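Local coordinates for protein S-adenosylmethionine:tRNA ribosyltransferase-isomerase (Thermotoga maritima, PDB 1VKY) that probably transfers and isomerises the ribose moiety of S-adenosylmethionine onto 7-aminomethyl-7-deazaguanine in tRNA, giving epoxyqueuosine on the way to queuosine, at residues F18-P23 and T309-V314; P24-Q29 and E329-R334; M41-K46 and M324-E329; R53-I58 and G341-I346; A207-H212 and T261-T266. All coordinates share one frame; numbering follows the deposited sequence.

Contact 1. Residues F18-P23 and T309-V314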
# COMPACT_ATOMS: atom_id res chain seq x y z
N PHE B 18 23.43 10.44 -0.48
CA PHE B 18 22.42 9.37 -0.65
C PHE B 18 21.23 9.79 -1.51
O PHE B 18 20.22 9.09 -1.63
CB PHE B 18 22.02 8.87 0.73
CG PHE B 18 23.17 8.32 1.51
CD1 PHE B 18 23.85 9.11 2.42
CD2 PHE B 18 23.64 7.03 1.26
CE1 PHE B 18 24.91 8.63 3.11
CE2 PHE B 18 24.71 6.55 1.96
CZ PHE B 18 25.35 7.36 2.88
N ASP B 19 21.37 10.93 -2.16
CA ASP B 19 20.35 11.38 -3.07
C ASP B 19 20.59 10.66 -4.38
O ASP B 19 21.71 10.32 -4.72
CB ASP B 19 20.49 12.89 -3.27
CG ASP B 19 19.22 13.53 -3.69
OD1 ASP B 19 18.14 12.89 -3.63
OD2 ASP B 19 19.21 14.70 -4.09
N TYR B 20 19.52 10.37 -5.11
CA TYR B 20 19.64 9.86 -6.47
C TYR B 20 18.32 10.21 -7.11
O TYR B 20 17.38 10.52 -6.41
CB TYR B 20 19.92 8.35 -6.49
CG TYR B 20 18.77 7.49 -6.00
CD1 TYR B 20 17.85 6.96 -6.91
CD2 TYR B 20 18.61 7.18 -4.62
CE1 TYR B 20 16.78 6.14 -6.47
CE2 TYR B 20 17.54 6.36 -4.17
CZ TYR B 20 16.63 5.88 -5.11
OH TYR B 20 15.58 5.10 -4.75
N GLU B 21 18.26 10.18 -8.43
CA GLU B 21 17.07 10.64 -9.13
C GLU B 21 16.16 9.47 -9.36
O GLU B 21 16.52 8.55 -10.08
CB GLU B 21 17.43 11.29 -10.49
N LEU B 22 15.00 9.49 -8.72
CA LEU B 22 14.02 8.40 -8.80
C LEU B 22 12.77 8.91 -9.55
O LEU B 22 12.01 9.69 -8.97
CB LEU B 22 13.60 7.98 -7.39
CG LEU B 22 12.53 6.90 -7.25
CD1 LEU B 22 12.81 5.71 -8.17
CD2 LEU B 22 12.33 6.44 -5.77
N PRO B 23 12.54 8.46 -10.79
CA PRO B 23 11.31 8.83 -11.49
C PRO B 23 10.10 8.39 -10.67
O PRO B 23 10.01 7.22 -10.27
CB PRO B 23 11.40 8.08 -12.83
CG PRO B 23 12.85 7.77 -12.99
CD PRO B 23 13.36 7.56 -11.61
N THR B 309 17.06 6.96 5.56
CA THR B 309 17.97 6.26 6.45
C THR B 309 18.08 4.78 6.11
O THR B 309 19.08 4.17 6.44
CB THR B 309 17.59 6.42 7.92
OG1 THR B 309 16.25 5.95 8.12
CG2 THR B 309 17.56 7.86 8.32
N LEU B 310 17.06 4.19 5.47
CA LEU B 310 17.17 2.79 5.05
C LEU B 310 18.22 2.61 3.95
O LEU B 310 18.93 1.63 3.91
CB LEU B 310 15.81 2.23 4.61
CG LEU B 310 14.73 2.28 5.71
CD1 LEU B 310 13.46 1.58 5.27
CD2 LEU B 310 15.24 1.61 6.97
N LEU B 311 18.28 3.56 3.03
CA LEU B 311 19.31 3.56 2.00
C LEU B 311 20.70 3.70 2.63
O LEU B 311 21.67 3.02 2.23
CB LEU B 311 19.05 4.69 0.96
CG LEU B 311 20.08 4.81 -0.14
CD1 LEU B 311 20.34 3.45 -0.81
CD2 LEU B 311 19.65 5.90 -1.14
N MET B 312 20.81 4.52 3.66
CA MET B 312 22.09 4.65 4.37
C MET B 312 22.51 3.30 5.02
O MET B 312 23.68 2.94 5.00
CB MET B 312 22.02 5.73 5.44
CG MET B 312 21.80 7.16 4.90
SD MET B 312 21.36 8.24 6.27
CE MET B 312 20.90 9.69 5.29
N LEU B 313 21.55 2.57 5.58
CA LEU B 313 21.86 1.26 6.19
C LEU B 313 22.33 0.28 5.12
O LEU B 313 23.32 -0.41 5.29
CB LEU B 313 20.63 0.72 6.89
CG LEU B 313 20.64 -0.62 7.63
CD1 LEU B 313 19.47 -0.66 8.64
CD2 LEU B 313 20.54 -1.78 6.68
N VAL B 314 21.61 0.17 4.01
CA VAL B 314 22.00 -0.74 2.95
C VAL B 314 23.35 -0.35 2.34
O VAL B 314 24.17 -1.21 2.00
CB VAL B 314 20.89 -0.85 1.86
CG1 VAL B 314 21.34 -1.72 0.77
CG2 VAL B 314 19.63 -1.43 2.49

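Contact 2. Residues P24-Q29 and E329-R334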
# COMPACT_ATOMS: atom_id res chain seq x y z
N PRO B 24 9.16 9.31 -10.42
CA PRO B 24 8.11 9.03 -9.47
C PRO B 24 7.26 7.85 -9.89
O PRO B 24 6.68 7.19 -9.04
CB PRO B 24 7.30 10.36 -9.42
CG PRO B 24 7.63 11.07 -10.62
CD PRO B 24 9.02 10.65 -11.01
N GLU B 25 7.20 7.58 -11.18
CA GLU B 25 6.36 6.50 -11.69
C GLU B 25 6.90 5.12 -11.25
O GLU B 25 6.18 4.13 -11.28
CB GLU B 25 6.15 6.56 -13.23
CG GLU B 25 7.34 6.36 -14.14
CD GLU B 25 8.18 7.58 -14.36
OE1 GLU B 25 8.02 8.52 -13.58
OE2 GLU B 25 9.00 7.62 -15.33
N LEU B 26 8.14 5.06 -10.80
CA LEU B 26 8.73 3.78 -10.39
C LEU B 26 8.39 3.38 -8.96
O LEU B 26 8.66 2.24 -8.56
CB LEU B 26 10.24 3.81 -10.60
CG LEU B 26 10.66 3.97 -12.07
CD1 LEU B 26 12.20 3.85 -12.21
CD2 LEU B 26 9.98 2.92 -12.90
N ILE B 27 7.78 4.29 -8.20
CA ILE B 27 7.31 3.94 -6.87
C ILE B 27 5.99 3.19 -7.00
O ILE B 27 4.98 3.77 -7.31
CB ILE B 27 7.19 5.19 -5.98
CG1 ILE B 27 8.56 5.88 -5.89
CG2 ILE B 27 6.63 4.84 -4.61
CD1 ILE B 27 8.56 7.12 -5.10
N ALA B 28 6.04 1.88 -6.72
CA ALA B 28 4.92 0.98 -6.89
C ALA B 28 3.77 1.24 -5.91
O ALA B 28 3.99 1.51 -4.74
CB ALA B 28 5.39 -0.42 -6.74
N GLN B 29 2.54 1.16 -6.40
CA GLN B 29 1.36 1.38 -5.57
C GLN B 29 0.75 0.08 -5.15
O GLN B 29 0.02 0.02 -4.18
CB GLN B 29 0.35 2.22 -6.33
CG GLN B 29 1.00 3.49 -6.78
CD GLN B 29 0.05 4.46 -7.40
OE1 GLN B 29 -1.00 4.75 -6.83
NE2 GLN B 29 0.42 4.98 -8.55
N GLU B 329 21.53 1.68 -11.83
CA GLU B 329 21.13 0.59 -12.74
C GLU B 329 19.67 0.18 -12.59
O GLU B 329 18.99 -0.14 -13.59
CB GLU B 329 22.01 -0.67 -12.57
CG GLU B 329 23.15 -0.84 -13.58
CD GLU B 329 22.72 -0.82 -15.07
OE1 GLU B 329 22.99 0.19 -15.75
OE2 GLU B 329 22.13 -1.80 -15.58
N ALA B 330 19.16 0.17 -11.36
CA ALA B 330 17.75 -0.14 -11.13
C ALA B 330 16.81 0.87 -11.79
O ALA B 330 15.81 0.49 -12.40
CB ALA B 330 17.44 -0.26 -9.65
N VAL B 331 17.12 2.15 -11.66
CA VAL B 331 16.32 3.21 -12.31
C VAL B 331 16.39 3.04 -13.82
O VAL B 331 15.37 3.06 -14.50
CB VAL B 331 16.78 4.63 -11.85
CG1 VAL B 331 16.16 5.72 -12.69
CG2 VAL B 331 16.49 4.85 -10.36
N LYS B 332 17.59 2.81 -14.33
CA LYS B 332 17.80 2.67 -15.76
C LYS B 332 17.01 1.50 -16.27
O LYS B 332 16.34 1.61 -17.30
CB LYS B 332 19.28 2.49 -16.06
CG LYS B 332 19.65 2.47 -17.51
CD LYS B 332 21.12 2.18 -17.68
CE LYS B 332 21.53 2.23 -19.15
NZ LYS B 332 22.92 1.69 -19.32
N ARG B 333 16.99 0.40 -15.53
CA ARG B 333 16.23 -0.77 -15.96
C ARG B 333 14.78 -0.78 -15.54
O ARG B 333 14.08 -1.78 -15.79
CB ARG B 333 16.90 -2.03 -15.42
CG ARG B 333 18.21 -2.28 -16.07
CD ARG B 333 18.95 -3.43 -15.47
NE ARG B 333 20.24 -3.69 -16.14
CZ ARG B 333 20.49 -4.74 -16.90
NH1 ARG B 333 19.53 -5.64 -17.18
NH2 ARG B 333 21.70 -4.89 -17.42
N ARG B 334 14.33 0.28 -14.87
CA ARG B 334 12.91 0.48 -14.58
C ARG B 334 12.42 -0.51 -13.52
O ARG B 334 11.27 -0.97 -13.54
CB ARG B 334 12.08 0.42 -15.89
CG ARG B 334 12.59 1.34 -17.02
CD ARG B 334 12.43 2.82 -16.76
NE ARG B 334 11.02 3.21 -16.67
CZ ARG B 334 10.57 4.41 -16.29
NH1 ARG B 334 11.40 5.40 -15.97
NH2 ARG B 334 9.27 4.63 -16.24
O HOH W 1 11.29 8.47 -16.38

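Contact 3. Residues M41-K46 and M324-E329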
# COMPACT_ATOMS: atom_id res chain seq x y z
N MET B 41 17.38 -7.89 -7.78
CA MET B 41 18.74 -7.53 -8.11
C MET B 41 19.67 -8.18 -7.07
O MET B 41 19.46 -8.03 -5.89
CB MET B 41 18.95 -6.01 -8.07
CG MET B 41 20.30 -5.58 -8.61
SD MET B 41 20.52 -3.80 -8.73
CE MET B 41 19.36 -3.34 -9.99
N VAL B 42 20.71 -8.85 -7.54
CA VAL B 42 21.67 -9.51 -6.67
C VAL B 42 23.01 -8.80 -6.76
O VAL B 42 23.59 -8.68 -7.85
CB VAL B 42 21.83 -10.99 -7.04
CG1 VAL B 42 22.75 -11.69 -6.08
CG2 VAL B 42 20.45 -11.71 -7.03
N LEU B 43 23.51 -8.41 -5.60
CA LEU B 43 24.78 -7.75 -5.42
C LEU B 43 25.78 -8.67 -4.70
O LEU B 43 25.52 -9.16 -3.61
CB LEU B 43 24.58 -6.47 -4.58
CG LEU B 43 24.20 -5.20 -5.37
CD1 LEU B 43 23.00 -5.36 -6.16
CD2 LEU B 43 24.05 -4.07 -4.42
N HIS B 44 26.92 -8.90 -5.34
CA HIS B 44 27.99 -9.73 -4.81
C HIS B 44 29.10 -8.78 -4.36
O HIS B 44 29.85 -8.25 -5.19
CB HIS B 44 28.50 -10.69 -5.88
CG HIS B 44 27.47 -11.63 -6.42
ND1 HIS B 44 27.29 -12.90 -5.93
CD2 HIS B 44 26.58 -11.50 -7.44
CE1 HIS B 44 26.34 -13.51 -6.61
NE2 HIS B 44 25.89 -12.69 -7.54
N ARG B 45 29.21 -8.56 -3.07
CA ARG B 45 30.07 -7.45 -2.61
C ARG B 45 31.53 -7.61 -2.92
O ARG B 45 32.15 -6.66 -3.34
CB ARG B 45 29.92 -7.21 -1.12
CG ARG B 45 28.56 -6.66 -0.69
CD ARG B 45 28.39 -6.72 0.80
NE ARG B 45 28.22 -8.08 1.31
CZ ARG B 45 28.12 -8.35 2.60
NH1 ARG B 45 27.95 -9.59 3.00
NH2 ARG B 45 28.20 -7.38 3.49
N LYS B 46 32.10 -8.78 -2.69
CA LYS B 46 33.54 -8.97 -2.89
C LYS B 46 33.97 -8.92 -4.36
O LYS B 46 35.03 -8.40 -4.70
CB LYS B 46 33.99 -10.27 -2.26
CG LYS B 46 33.86 -10.30 -0.71
CD LYS B 46 33.80 -11.77 -0.23
CE LYS B 46 34.72 -12.07 0.97
NZ LYS B 46 34.00 -12.15 2.28
N MET B 324 25.11 2.65 -4.65
CA MET B 324 24.64 3.78 -5.51
C MET B 324 24.70 3.44 -7.00
O MET B 324 23.83 3.80 -7.72
CB MET B 324 25.39 5.07 -5.17
CG MET B 324 25.15 5.50 -3.70
SD MET B 324 23.41 5.82 -3.16
CE MET B 324 22.36 4.46 -3.57
N GLU B 325 25.74 2.72 -7.42
CA GLU B 325 25.83 2.18 -8.79
C GLU B 325 24.64 1.24 -9.06
O GLU B 325 23.94 1.35 -10.06
CB GLU B 325 27.21 1.48 -8.93
CG GLU B 325 27.40 0.56 -10.12
CD GLU B 325 28.85 0.04 -10.24
OE1 GLU B 325 29.43 -0.48 -9.24
N ALA B 326 24.35 0.34 -8.12
CA ALA B 326 23.21 -0.59 -8.25
C ALA B 326 21.87 0.15 -8.38
O ALA B 326 20.99 -0.25 -9.15
CB ALA B 326 23.18 -1.54 -7.05
N TYR B 327 21.68 1.19 -7.57
CA TYR B 327 20.44 1.96 -7.64
C TYR B 327 20.31 2.74 -8.96
O TYR B 327 19.22 2.87 -9.52
CB TYR B 327 20.33 2.93 -6.48
CG TYR B 327 19.67 2.33 -5.28
CD1 TYR B 327 20.22 1.23 -4.63
CD2 TYR B 327 18.48 2.86 -4.78
CE1 TYR B 327 19.59 0.70 -3.48
CE2 TYR B 327 17.84 2.32 -3.66
CZ TYR B 327 18.41 1.24 -3.01
OH TYR B 327 17.79 0.71 -1.88
N ARG B 328 21.43 3.24 -9.48
CA ARG B 328 21.37 3.89 -10.79
C ARG B 328 20.98 2.89 -11.89
O ARG B 328 20.17 3.21 -12.77
CB ARG B 328 22.69 4.57 -11.09
CG ARG B 328 22.85 5.93 -10.39
CD ARG B 328 24.01 6.77 -10.95
NE ARG B 328 25.28 6.11 -10.67
CZ ARG B 328 25.95 6.17 -9.53
NH1 ARG B 328 25.50 6.90 -8.51
NH2 ARG B 328 27.08 5.50 -9.41
N GLU B 329 21.53 1.68 -11.83
CA GLU B 329 21.13 0.59 -12.74
C GLU B 329 19.67 0.18 -12.59
O GLU B 329 18.99 -0.14 -13.59
CB GLU B 329 22.01 -0.67 -12.57
CG GLU B 329 23.15 -0.84 -13.58
CD GLU B 329 22.72 -0.82 -15.07
OE1 GLU B 329 22.99 0.19 -15.75
OE2 GLU B 329 22.13 -1.80 -15.58

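Contact 4. Residues R53-I58 and G341-I346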
# COMPACT_ATOMS: atom_id res chain seq x y z
N ARG B 53 17.62 -10.70 -11.67
CA ARG B 53 16.93 -11.99 -11.55
C ARG B 53 15.47 -11.72 -11.17
O ARG B 53 15.03 -10.57 -11.20
CB ARG B 53 17.63 -12.88 -10.51
CG ARG B 53 19.09 -13.14 -10.88
CD ARG B 53 19.26 -14.08 -12.14
NE ARG B 53 19.71 -15.26 -11.51
CZ ARG B 53 19.20 -16.43 -11.57
NH1 ARG B 53 18.25 -16.78 -12.40
NH2 ARG B 53 19.77 -17.32 -10.83
N ILE B 54 14.75 -12.81 -10.89
CA ILE B 54 13.38 -12.82 -10.41
C ILE B 54 13.41 -13.42 -9.02
O ILE B 54 14.23 -14.29 -8.75
CB ILE B 54 12.48 -13.69 -11.34
CG1 ILE B 54 12.45 -13.10 -12.73
CG2 ILE B 54 11.08 -13.84 -10.79
CD1 ILE B 54 12.09 -11.66 -12.76
N PHE B 55 12.50 -12.97 -8.15
CA PHE B 55 12.58 -13.30 -6.74
C PHE B 55 12.65 -14.79 -6.45
O PHE B 55 13.41 -15.21 -5.58
CB PHE B 55 11.47 -12.66 -5.89
CG PHE B 55 11.83 -12.63 -4.42
CD1 PHE B 55 12.57 -11.60 -3.90
CD2 PHE B 55 11.48 -13.67 -3.59
CE1 PHE B 55 12.94 -11.60 -2.56
CE2 PHE B 55 11.84 -13.68 -2.28
CZ PHE B 55 12.59 -12.65 -1.76
N ARG B 56 11.83 -15.59 -7.13
CA ARG B 56 11.79 -17.03 -6.85
C ARG B 56 13.13 -17.72 -7.10
O ARG B 56 13.40 -18.78 -6.55
CB ARG B 56 10.70 -17.72 -7.67
CG ARG B 56 10.88 -17.60 -9.17
CD ARG B 56 9.80 -18.32 -10.00
NE ARG B 56 8.46 -17.94 -9.57
CZ ARG B 56 7.62 -17.13 -10.22
NH1 ARG B 56 7.95 -16.58 -11.40
NH2 ARG B 56 6.44 -16.87 -9.67
N GLU B 57 13.99 -17.08 -7.90
CA GLU B 57 15.38 -17.56 -8.16
C GLU B 57 16.38 -17.30 -7.01
O GLU B 57 17.57 -17.65 -7.10
CB GLU B 57 15.87 -16.91 -9.46
CG GLU B 57 15.07 -17.40 -10.66
CD GLU B 57 15.23 -16.55 -11.90
OE1 GLU B 57 15.62 -15.37 -11.84
OE2 GLU B 57 14.93 -17.07 -12.98
N ILE B 58 15.89 -16.74 -5.90
CA ILE B 58 16.71 -16.58 -4.69
C ILE B 58 17.25 -17.89 -4.21
O ILE B 58 18.35 -17.93 -3.69
CB ILE B 58 15.92 -15.86 -3.54
CG1 ILE B 58 16.88 -15.39 -2.43
CG2 ILE B 58 14.79 -16.75 -2.98
CD1 ILE B 58 16.25 -14.41 -1.50
N GLY B 341 7.38 -2.69 -4.29
CA GLY B 341 8.27 -2.87 -5.43
C GLY B 341 9.12 -4.11 -5.40
O GLY B 341 8.78 -5.11 -4.78
N ASP B 342 10.26 -4.02 -6.06
CA ASP B 342 11.11 -5.15 -6.28
C ASP B 342 12.06 -5.33 -5.06
O ASP B 342 11.98 -4.58 -4.07
CB ASP B 342 11.89 -4.96 -7.58
CG ASP B 342 10.99 -4.99 -8.78
OD1 ASP B 342 10.11 -5.86 -8.82
OD2 ASP B 342 11.11 -4.19 -9.72
N ALA B 343 12.92 -6.33 -5.15
CA ALA B 343 13.86 -6.66 -4.07
C ALA B 343 15.33 -6.69 -4.52
O ALA B 343 15.65 -6.81 -5.70
CB ALA B 343 13.53 -7.98 -3.50
N MET B 344 16.21 -6.58 -3.52
CA MET B 344 17.67 -6.70 -3.65
C MET B 344 18.17 -7.76 -2.65
O MET B 344 17.71 -7.78 -1.49
CB MET B 344 18.29 -5.34 -3.31
CG MET B 344 19.78 -5.29 -3.33
SD MET B 344 20.36 -3.63 -2.96
CE MET B 344 20.23 -2.83 -4.59
N LEU B 345 19.04 -8.65 -3.13
CA LEU B 345 19.83 -9.59 -2.31
C LEU B 345 21.28 -9.14 -2.38
O LEU B 345 21.87 -9.04 -3.47
CB LEU B 345 19.76 -11.02 -2.87
CG LEU B 345 20.64 -12.10 -2.24
CD1 LEU B 345 20.38 -12.28 -0.75
CD2 LEU B 345 20.50 -13.44 -2.97
N ILE B 346 21.84 -8.85 -1.21
CA ILE B 346 23.22 -8.49 -1.07
C ILE B 346 23.92 -9.63 -0.38
O ILE B 346 23.58 -9.94 0.76
CB ILE B 346 23.40 -7.21 -0.29
CG1 ILE B 346 22.56 -6.10 -0.92
CG2 ILE B 346 24.91 -6.84 -0.30
CD1 ILE B 346 22.08 -5.13 0.02

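Contact 5. Residues A207-H212 and T261-T266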
# COMPACT_ATOMS: atom_id res chain seq x y z
N ALA B 207 14.18 -18.61 10.95
CA ALA B 207 13.97 -18.17 12.32
C ALA B 207 13.30 -16.83 12.26
O ALA B 207 13.25 -16.18 11.21
CB ALA B 207 15.28 -18.07 13.06
N GLU B 208 12.75 -16.42 13.40
CA GLU B 208 12.10 -15.13 13.47
C GLU B 208 12.56 -14.22 14.60
O GLU B 208 12.94 -14.65 15.71
CB GLU B 208 10.55 -15.30 13.45
CG GLU B 208 9.88 -15.59 14.74
CD GLU B 208 8.34 -15.58 14.61
OE1 GLU B 208 7.81 -15.96 13.50
OE2 GLU B 208 7.68 -15.20 15.62
N VAL B 209 12.53 -12.92 14.30
CA VAL B 209 12.65 -11.94 15.35
C VAL B 209 11.32 -11.22 15.35
O VAL B 209 10.61 -11.22 14.35
CB VAL B 209 13.87 -10.97 15.16
CG1 VAL B 209 15.16 -11.75 15.31
CG2 VAL B 209 13.81 -10.23 13.87
N VAL B 210 11.03 -10.56 16.44
CA VAL B 210 9.73 -9.91 16.62
C VAL B 210 9.92 -8.44 16.98
O VAL B 210 10.91 -8.04 17.65
CB VAL B 210 8.90 -10.65 17.72
CG1 VAL B 210 7.48 -10.11 17.80
CG2 VAL B 210 8.85 -12.16 17.45
N LEU B 211 9.02 -7.62 16.48
CA LEU B 211 8.97 -6.22 16.82
C LEU B 211 7.60 -5.98 17.47
O LEU B 211 6.57 -6.12 16.84
CB LEU B 211 9.16 -5.35 15.60
CG LEU B 211 9.39 -3.87 15.95
CD1 LEU B 211 10.69 -3.64 16.75
CD2 LEU B 211 9.35 -3.01 14.71
N HIS B 212 7.60 -5.68 18.75
CA HIS B 212 6.36 -5.48 19.49
C HIS B 212 6.07 -3.99 19.48
O HIS B 212 6.85 -3.22 20.01
CB HIS B 212 6.53 -5.95 20.90
CG HIS B 212 6.80 -7.42 21.01
ND1 HIS B 212 5.80 -8.36 21.00
CD2 HIS B 212 7.97 -8.11 21.12
CE1 HIS B 212 6.33 -9.57 21.12
NE2 HIS B 212 7.64 -9.44 21.19
N THR B 261 15.46 -4.65 6.78
CA THR B 261 16.31 -3.76 7.58
C THR B 261 15.96 -3.76 9.05
O THR B 261 16.85 -3.58 9.92
CB THR B 261 16.23 -2.31 7.07
OG1 THR B 261 14.86 -1.90 7.03
CG2 THR B 261 16.72 -2.19 5.63
N THR B 262 14.69 -4.03 9.36
CA THR B 262 14.32 -4.19 10.80
C THR B 262 15.06 -5.37 11.42
O THR B 262 15.63 -5.26 12.50
CB THR B 262 12.82 -4.39 10.96
OG1 THR B 262 12.16 -3.22 10.49
CG2 THR B 262 12.42 -4.49 12.45
N THR B 263 15.05 -6.51 10.74
CA THR B 263 15.84 -7.65 11.20
C THR B 263 17.32 -7.29 11.41
O THR B 263 17.92 -7.67 12.42
CB THR B 263 15.73 -8.79 10.18
OG1 THR B 263 14.36 -9.23 10.08
CG2 THR B 263 16.50 -10.01 10.66
N VAL B 264 17.90 -6.58 10.45
CA VAL B 264 19.32 -6.15 10.58
C VAL B 264 19.56 -5.36 11.82
O VAL B 264 20.50 -5.62 12.53
CB VAL B 264 19.75 -5.32 9.37
CG1 VAL B 264 21.16 -4.74 9.58
CG2 VAL B 264 19.71 -6.16 8.11
N ARG B 265 18.73 -4.34 12.08
CA ARG B 265 18.93 -3.49 13.25
C ARG B 265 18.79 -4.27 14.51
O ARG B 265 19.56 -4.08 15.44
CB ARG B 265 17.97 -2.28 13.24
CG ARG B 265 18.07 -1.38 12.00
CD ARG B 265 17.13 -0.07 12.01
NE ARG B 265 16.21 -0.17 13.13
CZ ARG B 265 14.92 -0.43 13.08
NH1 ARG B 265 14.29 -0.57 11.92
NH2 ARG B 265 14.24 -0.55 14.23
N THR B 266 17.86 -5.22 14.56
CA THR B 266 17.72 -6.05 15.76
C THR B 266 18.92 -6.93 16.00
O THR B 266 19.45 -6.98 17.10
CB THR B 266 16.41 -6.92 15.66
OG1 THR B 266 15.28 -6.03 15.83
CG2 THR B 266 16.32 -7.91 16.84
O HOH W 2 12.94 -7.19 15.58

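Contact 1. Residues F18-P23 and T309-V314
The irregular chain 18-23 runs past the first turns of helix 309-318, and Phe18 and Met312 come closest, with 6.9 Å between their CA atoms. Phe18 points its CB toward the helix and lays one ring face over the Met312 side chain. Met312 CG is the atom that does the touching: it stands 3.7 Å from the centroid of the Phe18 ring and only 10° off the ring normal, a CH-pi contact over the middle of the face. Beyond CG the methionine chain is extended (chi2 166°, chi3 -171°), which carries SD onward above the same ring, 5.0 Å from the centroid of Phe18, a more distant Met-aromatic contact. The two side chains cross at roughly a right angle. The contact joins the N-terminal part of the chain, ahead of strand 39-44, to one of the two consecutive helices, 309-318 and 320-332, that precede the C-terminal strand. Leu311 fills the angle between Phe18 and Tyr20. Its CD2 packs 3.3 Å from the carbonyl O of Phe18, and the same methyl meets the edge of the Tyr20 ring, 3.7 Å from CE2, near the ring plane. The Tyr20 hydroxyl is hydrogen-bonded to the carbonyl O of His304, and the tyrosine ring makes an edge-to-face contact with Tyr327 of helix 320-332.

Contact 2. Residues P24-Q29 and E329-R334
Arg334 and Glu25 meet through a salt bridge at the C-terminal end of helix 320-332, where Arg334 has the positive phi of a Schellman motif. From its CB the arginine curls, bent at chi2 (-68°) and again at chi3 (-64°), and this brings the guanidinium over Leu26. Its NE lies 3.9 Å from CD2 of Leu26, and CZ sits 3.7 Å from that same methyl, which covers one face of the group near its centre. At the edge, NH2 donates to Glu25 OE2 at 3.1 Å, with the oxygen in the guanidinium plane and its anti lone pair used. NH1 reaches the same oxygen in a weak bond, and a water that donates to Glu25 OE2 accepts from Arg334 NH1. Leu26 CD1 packs 4.0 Å from the carbonyl O of Val331. The short 3-10 turn 24-26 thus lies against the end of helix 320-332, and backbone bonds join Leu26 and Ala28 to Phe337 in the loop leading to strand 343-346.

Contact 3. Residues M41-K46 and M324-E329
The carbonyl O of Ala326 is met by the end of Met41, whose SD and CE both lie 3.6 Å from it; these are packing contacts, and no hydrogen bond crosses here. Met41 leaves its strand with CG anti to the backbone N (chi1 -171°) and turns at chi3 (-67°), which lays the thioether against the helix backbone. Its SD also packs against the Ala326 methyl at 3.9 Å. Leu43, two residues along the same strand, closes on that methyl with both branches, CD2 at 3.8 Å and CD1 at 3.9 Å from Ala326 CB. The methyl thus rests on both the methionine sulfur and the forked end of the leucine, which approach it from the strand side. Met344 of the neighbouring strand 343-346 also touches Ala326. The local axes of strand 41-44 and helix 324-329 run nearly antiparallel, 157° apart, and pass 10.4 Å from each other: the alpha/beta layer packing of a helix laid along a mixed sheet.

Contact 4. Residues R53-I58 and G341-I346
The Phe55 ring presents an edge to Ala343, whose CB lies near the ring plane, 3.8 Å from both CD1 and CE1 of the phenylalanine. Two further rings meet it: Phe191 edge-to-face, and His190 with its plane about 20° from that of Phe55. One face of the Arg53 guanidinium carries Glu57 CB, 3.6 Å above the plane and offset toward the rim. The carboxylate of Glu57 ties the turn together: its OE1 pairs with Arg53 NH1 at 3.0 Å and accepts from the backbone N of Ile54 at 2.9 Å, that N-H coming from above the carboxylate plane. These bonds lie at the start of the 3-10 turn 55-58, from which Phe55 and Ile58 reach the strand. Ile58 holds CG1 anti to its backbone N (chi1 -166°), and this atom touches Leu345 CD2 at 4.1 Å, the two side chains crossing at a slant. Between the two segments the contact is wholly apolar. Leu40 of strand 39-44, the strand between 49-54 and 343-346 in the sheet, packs against Phe55, Ile58, Ala343 and Leu345, and Val300 of strand 298-302, the next strand beyond 343-346, touches Phe55, Ile58 and Leu345.

Contact 5. Residues A207-H212 and T261-T266
Val209 holds its CG2 between the backbone N and the carbonyl carbon, with CG1 beside the N at chi1 -67°, and this turns CG2 onto Thr263. There it lies 4.0 Å from Thr263 OG1 and 4.2 Å from Thr263 CG2, the branched side chains meeting at a slant. That hydroxyl is hydrogen-bonded to the carbonyl O of Val259; with the valine it only packs. Leu211 places CG anti to its backbone N (chi1 -169°) and sends CD2 to within 4.1 Å of Thr262 CG2, the side chains crossing near a right angle. Thr266 adds its CG2, 4.3 Å from Val209 CB, while its OG1 is 2.6 Å from a water that also makes a weak bond to the carbonyl O of Val210. Thr262 lies beside an unidentified molecule, probably from the crystallisation liquor, hydrogen-bonded to Thr261 OG1; such molecules often mark pockets. The local axes cross at 90° and pass 9.2 Å apart: a helix packed crosswise on a strand between 67-75 and 234-238 in a mixed sheet.

How the contacts relate
Contacts 1 to 4 gather on one part of the fold, where the N-terminal chain, strands 39-44 and 49-54 and the C-terminal helices and strand meet. Helix 320-332 serves both contacts 2 and 3, which share Glu329, and Met41 CE packs 3.7 Å from Ala330 CB. Contacts 3 and 4 are 12 Å apart between centres and joined through the sheet, Leu43 N lying 2.8 Å from Leu345 O. Contact 5 lies near the chain's spatial centre, its own centre about 21 Å from that of contact 1, yet touches it: Leu310 CD2 is 3.5 Å from Thr261 OG1, the hydroxyl hydrogen-bonded to the unidentified molecule. Contact 2 lies about 15 Å from contact 5 between nearest atoms.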